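Axin interactor, dorsalization-associated protein (Danio rerio, PDB 2QZQ) acts as a ventralizing factor in the embryo, binding axin and disrupting its homodimerization to block JNK activation, and is seen here as its C-terminal C2-type domain. Local coordinates at residues S2-L7 / P50-P55; M13-L18 / Q74-K79; Y35-V40 / E89-K94. All blocks are in the same frame, centred on the assembly; numbering follows the deposited sequence.

Interaction 1: S2-L7 / P50-P55; sequences SLLPRL and PVQDTP
At the border of the C2-type beta-sandwich, the N-terminal segment 2-7 docks against the short edge strand 52-53, with Ser2, Leu3 and Leu4 making the contact. Ser2 N donates to Asp53 O at 2.8 Å. Its side chain turns back to the same residue: with OG between the backbone N and the carbonyl carbon (chi1 58°), Ser2 OG accepts Asp53 N at 2.8 Å. The carboxylate of Asp53 is engaged by Thr37 instead. Gln52 reaches out along an extended chain, and its OE1 receives Leu4 N at 2.8 Å, the donor tilted 22° from the amide plane. A water donates to this same OE1 and to Leu4 O, while Gln52 NE2 is held by Glu72 O. An alanine at Gln52 would probably leave Leu4 N without this acceptor and take from Glu72 O one of its two side-chain amide donors, that of Gln74 remaining. Apolar contacts flank the polar ones: Leu3 CD1 meets Pro55 CD at 3.9 Å and Leu4 CD1 meets Pro50 CG at 3.8 Å, each pair crossing at about a right angle. With Leu3 also on Val69 and Val71 of strand 64-72, segment 2-7 runs past strand 52-53 and bridges strands at the edge of the C2-type beta-sandwich.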
loop_
_atom_site.group_PDB
_atom_site.type_symbol
_atom_site.label_atom_id
_atom_site.label_comp_id
_atom_site.label_asym_id
_atom_site.label_seq_id
_atom_site.Cartn_x
_atom_site.Cartn_y
_atom_site.Cartn_z
ATOM N N SER A 2 -8.199 -7.571 6.731
ATOM C CA SER A 2 -9.502 -7.298 6.148
ATOM C C SER A 2 -9.423 -7.228 4.613
ATOM O O SER A 2 -10.059 -6.379 4.004
ATOM C CB SER A 2 -10.103 -6.017 6.729
ATOM O OG SER A 2 -9.258 -4.883 6.527
ATOM N N LEU A 3 -8.637 -8.128 4.023
ATOM C CA LEU A 3 -8.421 -8.171 2.576
ATOM C C LEU A 3 -9.650 -8.799 1.951
ATOM O O LEU A 3 -10.147 -9.816 2.443
ATOM C CB LEU A 3 -7.179 -8.970 2.203
ATOM C CG LEU A 3 -5.797 -8.440 2.625
ATOM C CD1 LEU A 3 -4.714 -9.279 1.990
ATOM C CD2 LEU A 3 -5.570 -6.940 2.285
ATOM N N LEU A 4 -10.147 -8.173 0.891
ATOM C CA LEU A 4 -11.422 -8.554 0.314
ATOM C C LEU A 4 -11.191 -9.394 -0.939
ATOM O O LEU A 4 -10.145 -9.290 -1.572
ATOM C CB LEU A 4 -12.226 -7.302 0.012
ATOM C CG LEU A 4 -12.805 -6.523 1.188
ATOM C CD1 LEU A 4 -13.190 -5.140 0.733
ATOM C CD2 LEU A 4 -14.014 -7.246 1.788
ATOM N N PRO A 5 -12.174 -10.241 -1.301
ATOM C CA PRO A 5 -11.993 -11.066 -2.494
ATOM C C PRO A 5 -11.990 -10.167 -3.736
ATOM O O PRO A 5 -12.546 -9.064 -3.695
ATOM C CB PRO A 5 -13.241 -11.974 -2.520
ATOM C CG PRO A 5 -14.020 -11.687 -1.261
ATOM C CD PRO A 5 -13.493 -10.411 -0.659
ATOM N N ARG A 6 -11.360 -10.643 -4.804
ATOM C CA ARG A 6 -11.463 -10.030 -6.134
ATOM C C ARG A 6 -12.942 -9.803 -6.517
ATOM O O ARG A 6 -13.797 -10.676 -6.297
ATOM C CB ARG A 6 -10.754 -10.915 -7.167
ATOM C CG ARG A 6 -10.553 -10.274 -8.556
ATOM C CD ARG A 6 -9.655 -11.127 -9.445
ATOM N NE ARG A 6 -8.382 -11.410 -8.791
ATOM C CZ ARG A 6 -7.505 -12.333 -9.176
ATOM N NH1 ARG A 6 -7.752 -13.094 -10.237
ATOM N NH2 ARG A 6 -6.369 -12.492 -8.498
ATOM N N LEU A 7 -13.244 -8.609 -7.022
ATOM C CA LEU A 7 -14.579 -8.302 -7.542
ATOM C C LEU A 7 -14.922 -9.225 -8.710
ATOM O O LEU A 7 -14.018 -9.723 -9.401
ATOM C CB LEU A 7 -14.672 -6.842 -8.013
ATOM C CG LEU A 7 -14.639 -5.729 -6.973
ATOM C CD1 LEU A 7 -14.615 -4.402 -7.663
ATOM C CD2 LEU A 7 -15.839 -5.798 -6.011
ATOM N N PRO A 50 -13.637 0.592 0.036
ATOM C CA PRO A 50 -13.362 0.132 1.405
ATOM C C PRO A 50 -11.866 -0.054 1.620
ATOM O O PRO A 50 -11.161 -0.547 0.729
ATOM C CB PRO A 50 -14.078 -1.220 1.493
ATOM C CG PRO A 50 -14.338 -1.625 0.080
ATOM C CD PRO A 50 -14.465 -0.369 -0.716
ATOM N N VAL A 51 -11.421 0.346 2.804
ATOM C CA VAL A 51 -10.032 0.268 3.225
ATOM C C VAL A 51 -9.771 -1.194 3.534
ATOM O O VAL A 51 -10.669 -1.875 4.039
ATOM C CB VAL A 51 -9.811 1.204 4.448
ATOM C CG1 VAL A 51 -8.385 1.187 4.903
ATOM C CG2 VAL A 51 -10.196 2.644 4.071
ATOM N N GLN A 52 -8.583 -1.692 3.201
ATOM C CA GLN A 52 -8.212 -3.076 3.454
ATOM C C GLN A 52 -6.879 -3.205 4.202
ATOM O O GLN A 52 -5.883 -2.594 3.801
ATOM C CB GLN A 52 -8.083 -3.847 2.151
ATOM C CG GLN A 52 -9.338 -3.905 1.263
ATOM C CD GLN A 52 -9.037 -4.598 -0.031
ATOM O OE1 GLN A 52 -8.969 -5.826 -0.079
ATOM N NE2 GLN A 52 -8.811 -3.820 -1.094
ATOM N N ASP A 53 -6.862 -4.013 5.268
ATOM C CA ASP A 53 -5.630 -4.272 6.031
ATOM C C ASP A 53 -5.034 -5.612 5.674
ATOM O O ASP A 53 -5.742 -6.629 5.682
ATOM C CB ASP A 53 -5.904 -4.261 7.544
ATOM C CG ASP A 53 -6.200 -2.895 8.087
ATOM O OD1 ASP A 53 -6.060 -1.868 7.365
ATOM O OD2 ASP A 53 -6.569 -2.832 9.285
ATOM N N THR A 54 -3.738 -5.660 5.392
ATOM C CA THR A 54 -3.101 -6.965 5.286
ATOM C C THR A 54 -3.150 -7.624 6.673
ATOM O O THR A 54 -3.309 -6.926 7.702
ATOM C CB THR A 54 -1.627 -6.967 4.798
ATOM O OG1 THR A 54 -0.757 -6.475 5.830
ATOM C CG2 THR A 54 -1.417 -6.175 3.457
ATOM N N PRO A 55 -3.052 -8.964 6.703
ATOM C CA PRO A 55 -2.696 -9.602 7.968
ATOM C C PRO A 55 -1.328 -9.105 8.400
ATOM O O PRO A 55 -0.561 -8.559 7.580
ATOM C CB PRO A 55 -2.558 -11.076 7.605
ATOM C CG PRO A 55 -3.335 -11.255 6.319
ATOM C CD PRO A 55 -3.267 -9.931 5.607
HETATM O O HOH W 1 -11.888 -4.375 3.878
HETATM O O HOH W 2 -7.793 -7.976 -1.267
#

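Interaction 2: M13-L18 / Q74-K79; sequences MTLLTL and QRHLEK
Leu15 lays its CD2 methyl over one face of the His76 imidazole, 3.5 Å from the ring centroid and 19° off the normal, a CH-pi contact displaced toward the rim on the side of His76 CD2 and NE2. Selenomethionine Met13 approaches the same ring obliquely through CB, 3.8 Å from His76 CD2. The next residue supplies the polar grip. Thr14 OG1 lies anti to its carbonyl carbon (chi1 -47°) and donates to Glu78 OE2 at 2.6 Å, while Thr14 N donates to Glu78 OE1 at 2.9 Å. Both carboxylate oxygens use their syn lone pairs, and the two bonds together fix the rotation of the carboxylate. Thr14 O in turn accepts Leu77 N at 2.8 Å and also takes a CA-H...O contact from His76. Farther along strand 15-24, Leu16 CB packs on Leu77 CD2 (3.8 Å), and a water bridges Leu16 N to Arg75 O. The start of the strand is thereby joined to the loop that follows strand 64-72. Two donors of Thr14, one on each oxygen, meet the carboxylate of Glu78, which would probably favour its ionised form.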
loop_
_atom_site.group_PDB
_atom_site.type_symbol
_atom_site.label_atom_id
_atom_site.label_comp_id
_atom_site.label_asym_id
_atom_site.label_seq_id
_atom_site.Cartn_x
_atom_site.Cartn_y
_atom_site.Cartn_z
HETATM N N MSE A 13 -13.873 -4.505 -18.890
HETATM C CA MSE A 13 -13.319 -3.752 -17.754
HETATM C C MSE A 13 -12.135 -4.506 -17.145
HETATM O O MSE A 13 -11.923 -5.693 -17.411
HETATM C CB MSE A 13 -14.386 -3.489 -16.676
HETATM C CG MSE A 13 -15.687 -2.905 -17.152
HETATM SE SE MSE A 13 -15.613 -1.046 -17.678
HETATM C CE MSE A 13 -17.446 -0.860 -18.557
ATOM N N THR A 14 -11.369 -3.810 -16.314
ATOM C CA THR A 14 -10.082 -4.341 -15.848
ATOM C C THR A 14 -10.010 -4.296 -14.320
ATOM O O THR A 14 -10.408 -3.312 -13.717
ATOM C CB THR A 14 -8.901 -3.522 -16.420
ATOM O OG1 THR A 14 -9.083 -3.326 -17.840
ATOM C CG2 THR A 14 -7.588 -4.243 -16.150
ATOM N N LEU A 15 -9.509 -5.373 -13.729
ATOM C CA LEU A 15 -9.313 -5.450 -12.274
ATOM C C LEU A 15 -7.838 -5.574 -11.949
ATOM O O LEU A 15 -7.077 -6.268 -12.644
ATOM C CB LEU A 15 -10.092 -6.627 -11.663
ATOM C CG LEU A 15 -11.614 -6.515 -11.608
ATOM C CD1 LEU A 15 -12.203 -7.899 -11.256
ATOM C CD2 LEU A 15 -12.122 -5.415 -10.642
ATOM N N LEU A 16 -7.437 -4.894 -10.876
ATOM C CA LEU A 16 -6.039 -4.844 -10.511
ATOM C C LEU A 16 -5.801 -5.619 -9.227
ATOM O O LEU A 16 -6.549 -5.466 -8.259
ATOM C CB LEU A 16 -5.585 -3.379 -10.366
ATOM C CG LEU A 16 -4.172 -3.083 -9.820
ATOM C CD1 LEU A 16 -3.079 -3.525 -10.777
ATOM C CD2 LEU A 16 -4.037 -1.616 -9.467
ATOM N N THR A 17 -4.798 -6.493 -9.282
ATOM C CA THR A 17 -4.208 -7.128 -8.115
ATOM C C THR A 17 -2.838 -6.529 -7.852
ATOM O O THR A 17 -1.994 -6.452 -8.755
ATOM C CB THR A 17 -4.056 -8.642 -8.288
ATOM O OG1 THR A 17 -5.324 -9.182 -8.697
ATOM C CG2 THR A 17 -3.612 -9.322 -6.931
ATOM N N LEU A 18 -2.627 -6.084 -6.616
ATOM C CA LEU A 18 -1.291 -5.654 -6.205
ATOM C C LEU A 18 -0.727 -6.648 -5.221
ATOM O O LEU A 18 -1.309 -6.845 -4.130
ATOM C CB LEU A 18 -1.338 -4.259 -5.584
ATOM C CG LEU A 18 -1.823 -3.144 -6.504
ATOM C CD1 LEU A 18 -2.100 -1.860 -5.725
ATOM C CD2 LEU A 18 -0.847 -2.931 -7.650
ATOM N N GLN A 74 -10.704 -2.731 -5.148
ATOM C CA GLN A 74 -12.149 -2.920 -5.107
ATOM C C GLN A 74 -12.921 -1.984 -6.028
ATOM O O GLN A 74 -13.969 -1.452 -5.671
ATOM C CB GLN A 74 -12.642 -2.797 -3.663
ATOM C CG GLN A 74 -12.082 -3.897 -2.768
ATOM C CD GLN A 74 -12.616 -5.267 -3.148
ATOM O OE1 GLN A 74 -13.834 -5.481 -3.151
ATOM N NE2 GLN A 74 -11.726 -6.196 -3.453
ATOM N N ARG A 75 -12.391 -1.782 -7.225
ATOM C CA ARG A 75 -13.154 -1.133 -8.284
ATOM C C ARG A 75 -12.492 -1.428 -9.618
ATOM O O ARG A 75 -11.263 -1.390 -9.738
ATOM C CB ARG A 75 -13.289 0.384 -8.069
ATOM C CG ARG A 75 -14.484 0.981 -8.818
ATOM C CD ARG A 75 -14.475 2.526 -8.849
ATOM N NE ARG A 75 -14.944 3.097 -7.585
ATOM C CZ ARG A 75 -15.289 4.371 -7.402
ATOM N NH1 ARG A 75 -15.235 5.239 -8.405
ATOM N NH2 ARG A 75 -15.695 4.779 -6.205
ATOM N N HIS A 76 -13.312 -1.718 -10.621
ATOM C CA HIS A 76 -12.805 -1.820 -12.000
ATOM C C HIS A 76 -12.089 -0.531 -12.385
ATOM O O HIS A 76 -12.586 0.570 -12.148
ATOM C CB HIS A 76 -13.945 -2.191 -12.979
ATOM C CG HIS A 76 -14.558 -3.526 -12.685
ATOM N ND1 HIS A 76 -15.580 -3.690 -11.775
ATOM C CD2 HIS A 76 -14.260 -4.764 -13.143
ATOM C CE1 HIS A 76 -15.898 -4.971 -11.698
ATOM N NE2 HIS A 76 -15.109 -5.646 -12.516
ATOM N N LEU A 77 -10.892 -0.670 -12.941
ATOM C CA LEU A 77 -10.007 0.486 -13.194
ATOM C C LEU A 77 -10.651 1.614 -13.993
ATOM O O LEU A 77 -10.467 2.776 -13.663
ATOM C CB LEU A 77 -8.692 0.048 -13.854
ATOM C CG LEU A 77 -7.769 -0.878 -13.068
ATOM C CD1 LEU A 77 -6.503 -1.180 -13.858
ATOM C CD2 LEU A 77 -7.458 -0.291 -11.671
ATOM N N GLU A 78 -11.434 1.269 -15.022
ATOM C CA GLU A 78 -12.069 2.263 -15.902
ATOM C C GLU A 78 -13.108 3.132 -15.191
ATOM O O GLU A 78 -13.514 4.191 -15.704
ATOM C CB GLU A 78 -12.672 1.568 -17.144
ATOM C CG GLU A 78 -11.637 0.863 -18.036
ATOM C CD GLU A 78 -11.303 -0.541 -17.578
ATOM O OE1 GLU A 78 -11.844 -0.960 -16.539
ATOM O OE2 GLU A 78 -10.517 -1.247 -18.247
ATOM N N LYS A 79 -13.505 2.709 -13.988
ATOM C CA LYS A 79 -14.498 3.432 -13.183
ATOM C C LYS A 79 -13.900 4.343 -12.113
ATOM O O LYS A 79 -14.628 5.116 -11.445
ATOM C CB LYS A 79 -15.473 2.449 -12.543
ATOM C CG LYS A 79 -16.338 1.715 -13.540
ATOM C CD LYS A 79 -17.147 0.644 -12.843
ATOM C CE LYS A 79 -17.805 -0.304 -13.826
ATOM N NZ LYS A 79 -18.238 -1.522 -13.103
HETATM O O HOH W 3 -9.293 -3.310 -9.495
#

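Interaction 3: Y35-V40 / E89-K94; sequences YITVSV and EFKHYK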
loop_
_atom_site.group_PDB
_atom_site.type_symbol
_atom_site.label_atom_id
_atom_site.label_comp_id
_atom_site.label_asym_id
_atom_site.label_seq_id
_atom_site.Cartn_x
_atom_site.Cartn_y
_atom_site.Cartn_z
ATOM N N TYR A 35 1.926 -4.316 9.610
ATOM C CA TYR A 35 0.966 -4.593 8.539
ATOM C C TYR A 35 0.774 -3.371 7.658
ATOM O O TYR A 35 1.311 -2.304 7.932
ATOM C CB TYR A 35 -0.377 -5.103 9.071
ATOM C CG TYR A 35 -1.192 -4.088 9.840
ATOM C CD1 TYR A 35 -0.956 -3.858 11.209
ATOM C CD2 TYR A 35 -2.201 -3.359 9.211
ATOM C CE1 TYR A 35 -1.719 -2.921 11.924
ATOM C CE2 TYR A 35 -2.963 -2.417 9.907
ATOM C CZ TYR A 35 -2.726 -2.223 11.278
ATOM O OH TYR A 35 -3.479 -1.294 11.964
ATOM N N ILE A 36 0.019 -3.548 6.580
ATOM C CA ILE A 36 -0.221 -2.442 5.640
ATOM C C ILE A 36 -1.697 -2.253 5.397
ATOM O O ILE A 36 -2.434 -3.220 5.213
ATOM C CB ILE A 36 0.552 -2.656 4.310
ATOM C CG1 ILE A 36 2.059 -2.521 4.570
ATOM C CG2 ILE A 36 0.084 -1.632 3.172
ATOM C CD1 ILE A 36 2.957 -2.836 3.314
ATOM N N THR A 37 -2.111 -0.983 5.390
ATOM C CA THR A 37 -3.446 -0.581 5.044
ATOM C C THR A 37 -3.385 -0.020 3.639
ATOM O O THR A 37 -2.596 0.905 3.351
ATOM C CB THR A 37 -3.973 0.487 5.990
ATOM O OG1 THR A 37 -4.103 -0.086 7.285
ATOM C CG2 THR A 37 -5.368 1.006 5.556
ATOM N N VAL A 38 -4.214 -0.605 2.788
ATOM C CA VAL A 38 -4.331 -0.202 1.387
ATOM C C VAL A 38 -5.695 0.460 1.195
ATOM O O VAL A 38 -6.752 -0.131 1.478
ATOM C CB VAL A 38 -4.166 -1.403 0.406
ATOM C CG1 VAL A 38 -4.236 -0.933 -1.111
ATOM C CG2 VAL A 38 -2.876 -2.188 0.675
ATOM N N SER A 39 -5.651 1.706 0.728
ATOM C CA SER A 39 -6.836 2.465 0.456
ATOM C C SER A 39 -6.722 3.095 -0.951
ATOM O O SER A 39 -5.625 3.215 -1.497
ATOM C CB SER A 39 -7.041 3.544 1.523
ATOM O OG SER A 39 -5.973 4.481 1.572
ATOM N N VAL A 40 -7.876 3.458 -1.515
ATOM C CA VAL A 40 -7.937 4.181 -2.784
ATOM C C VAL A 40 -8.655 5.496 -2.494
ATOM O O VAL A 40 -9.823 5.489 -2.054
ATOM C CB VAL A 40 -8.674 3.372 -3.865
ATOM C CG1 VAL A 40 -8.650 4.118 -5.208
ATOM C CG2 VAL A 40 -8.018 1.976 -4.034
ATOM N N GLU A 89 -0.123 2.260 3.628
ATOM C CA GLU A 89 0.336 2.811 4.919
ATOM C C GLU A 89 0.879 1.666 5.741
ATOM O O GLU A 89 0.158 0.720 5.995
ATOM C CB GLU A 89 -0.815 3.443 5.678
ATOM C CG GLU A 89 -1.386 4.695 5.023
ATOM C CD GLU A 89 -2.559 5.231 5.803
ATOM O OE1 GLU A 89 -3.663 4.654 5.675
ATOM O OE2 GLU A 89 -2.361 6.203 6.550
ATOM N N PHE A 90 2.142 1.775 6.142
ATOM C CA PHE A 90 2.793 0.765 6.944
ATOM C C PHE A 90 2.546 1.096 8.409
ATOM O O PHE A 90 2.865 2.193 8.874
ATOM C CB PHE A 90 4.277 0.725 6.646
ATOM C CG PHE A 90 5.042 -0.255 7.500
ATOM C CD1 PHE A 90 5.237 -1.549 7.076
ATOM C CD2 PHE A 90 5.552 0.143 8.747
ATOM C CE1 PHE A 90 5.953 -2.452 7.886
ATOM C CE2 PHE A 90 6.246 -0.724 9.542
ATOM C CZ PHE A 90 6.459 -2.034 9.111
ATOM N N LYS A 91 1.930 0.139 9.107
ATOM C CA LYS A 91 1.539 0.317 10.502
ATOM C C LYS A 91 2.185 -0.743 11.375
ATOM O O LYS A 91 2.467 -1.854 10.922
ATOM C CB LYS A 91 0.028 0.248 10.604
ATOM C CG LYS A 91 -0.676 1.466 9.922
ATOM C CD LYS A 91 -2.164 1.360 10.019
ATOM C CE LYS A 91 -2.859 2.424 9.204
ATOM N NZ LYS A 91 -4.333 2.158 9.193
ATOM N N HIS A 92 2.407 -0.398 12.646
ATOM C CA HIS A 92 3.106 -1.280 13.561
ATOM C C HIS A 92 2.752 -0.880 15.000
ATOM O O HIS A 92 2.273 0.249 15.264
ATOM C CB HIS A 92 4.632 -1.303 13.294
ATOM C CG HIS A 92 5.333 -0.010 13.610
ATOM N ND1 HIS A 92 5.038 1.181 12.974
ATOM C CD2 HIS A 92 6.296 0.282 14.513
ATOM C CE1 HIS A 92 5.788 2.145 13.475
ATOM N NE2 HIS A 92 6.565 1.625 14.403
ATOM N N TYR A 93 2.985 -1.825 15.904
ATOM C CA TYR A 93 2.649 -1.642 17.320
ATOM C C TYR A 93 3.827 -1.008 18.035
ATOM O O TYR A 93 4.921 -1.558 17.998
ATOM C CB TYR A 93 2.367 -3.016 17.959
ATOM C CG TYR A 93 2.106 -2.932 19.457
ATOM C CD1 TYR A 93 0.904 -2.419 19.927
ATOM C CD2 TYR A 93 3.070 -3.346 20.381
ATOM C CE1 TYR A 93 0.633 -2.334 21.312
ATOM C CE2 TYR A 93 2.812 -3.275 21.760
ATOM C CZ TYR A 93 1.600 -2.759 22.214
ATOM O OH TYR A 93 1.330 -2.667 23.576
ATOM N N LYS A 94 3.597 0.118 18.716
ATOM C CA LYS A 94 4.673 0.802 19.463
ATOM C C LYS A 94 4.589 0.403 20.939
ATOM O O LYS A 94 3.649 0.813 21.649
ATOM C CB LYS A 94 4.570 2.321 19.319
ATOM C CG LYS A 94 4.867 2.830 17.907
ATOM C CD LYS A 94 4.803 4.346 17.898
ATOM C CE LYS A 94 6.189 4.995 17.794
ATOM N NZ LYS A 94 6.034 6.397 17.244
HETATM O O HOH W 4 -5.716 -0.394 10.573
HETATM O O HOH W 5 -4.001 3.406 3.099
#
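Glu89 opens the pairing of strand 85-94 with strand 34-41: Glu89 N donates to Thr37 O and Glu89 O accepts Thr37 N, making an antiparallel hydrogen-bonded pair. The two side chains lie side by side and point the same way, and a water links Glu89 OE1 with Thr37 O and Ser39 OG; Glu89 OE2 is bonded to Thr127. Phe90 forms the non-hydrogen-bonded pair with Ile36, CA to CA 4.6 Å, on the other face of the sheet. There Phe90 CD1 approaches Ile36 CG1 at 4.2 Å, and Phe67 and Ile65 of strand 64-72 add to this apolar side. Lys91 restores the hydrogen-bonded pattern with Tyr35, its N donating to Tyr35 O at 2.8 Å and its O accepting Tyr35 N. Lys91 CB sits over one face of the Tyr35 ring, 3.9 Å from the centroid, with Lys91 CD 3.5 Å from Tyr35 OH. The lysine chain continues extended, and Lys91 NZ donates to Thr37 OG1 at 3.0 Å, a hydroxyl also bonded to Asp53. A water in the plane of the tyrosine ring joins Tyr35 OH to NZ. The strand directions, 143° apart, and the apolar and polar faces are those of twisted antiparallel strands in a C2-type beta-sandwich.

Interactions 1 and 3 meet directly through neighbouring strands 52-53 and 34-41: Asp53 OD1 lies 2.6 Å from Thr37 OG1, a probable hydrogen bond, and Thr54 N lies 2.8 Å from Ile36 O. Thr37 therefore connects the edge strand to Lys91 across interaction 3. Interaction 1 also touches interaction 2, with Pro5 O 3.0 Å from Gln74 NE2 and Leu7 packed on Leu15 and Gln74, so segment 2-7 spans the two sites. Interactions 2 and 3 do not touch; their centres are about 21 Å apart, on opposite sides of the domain centre. Segments 2-7, 13-18, 35-40 and 50-55 fall in the region inferred by similarity to bind axin.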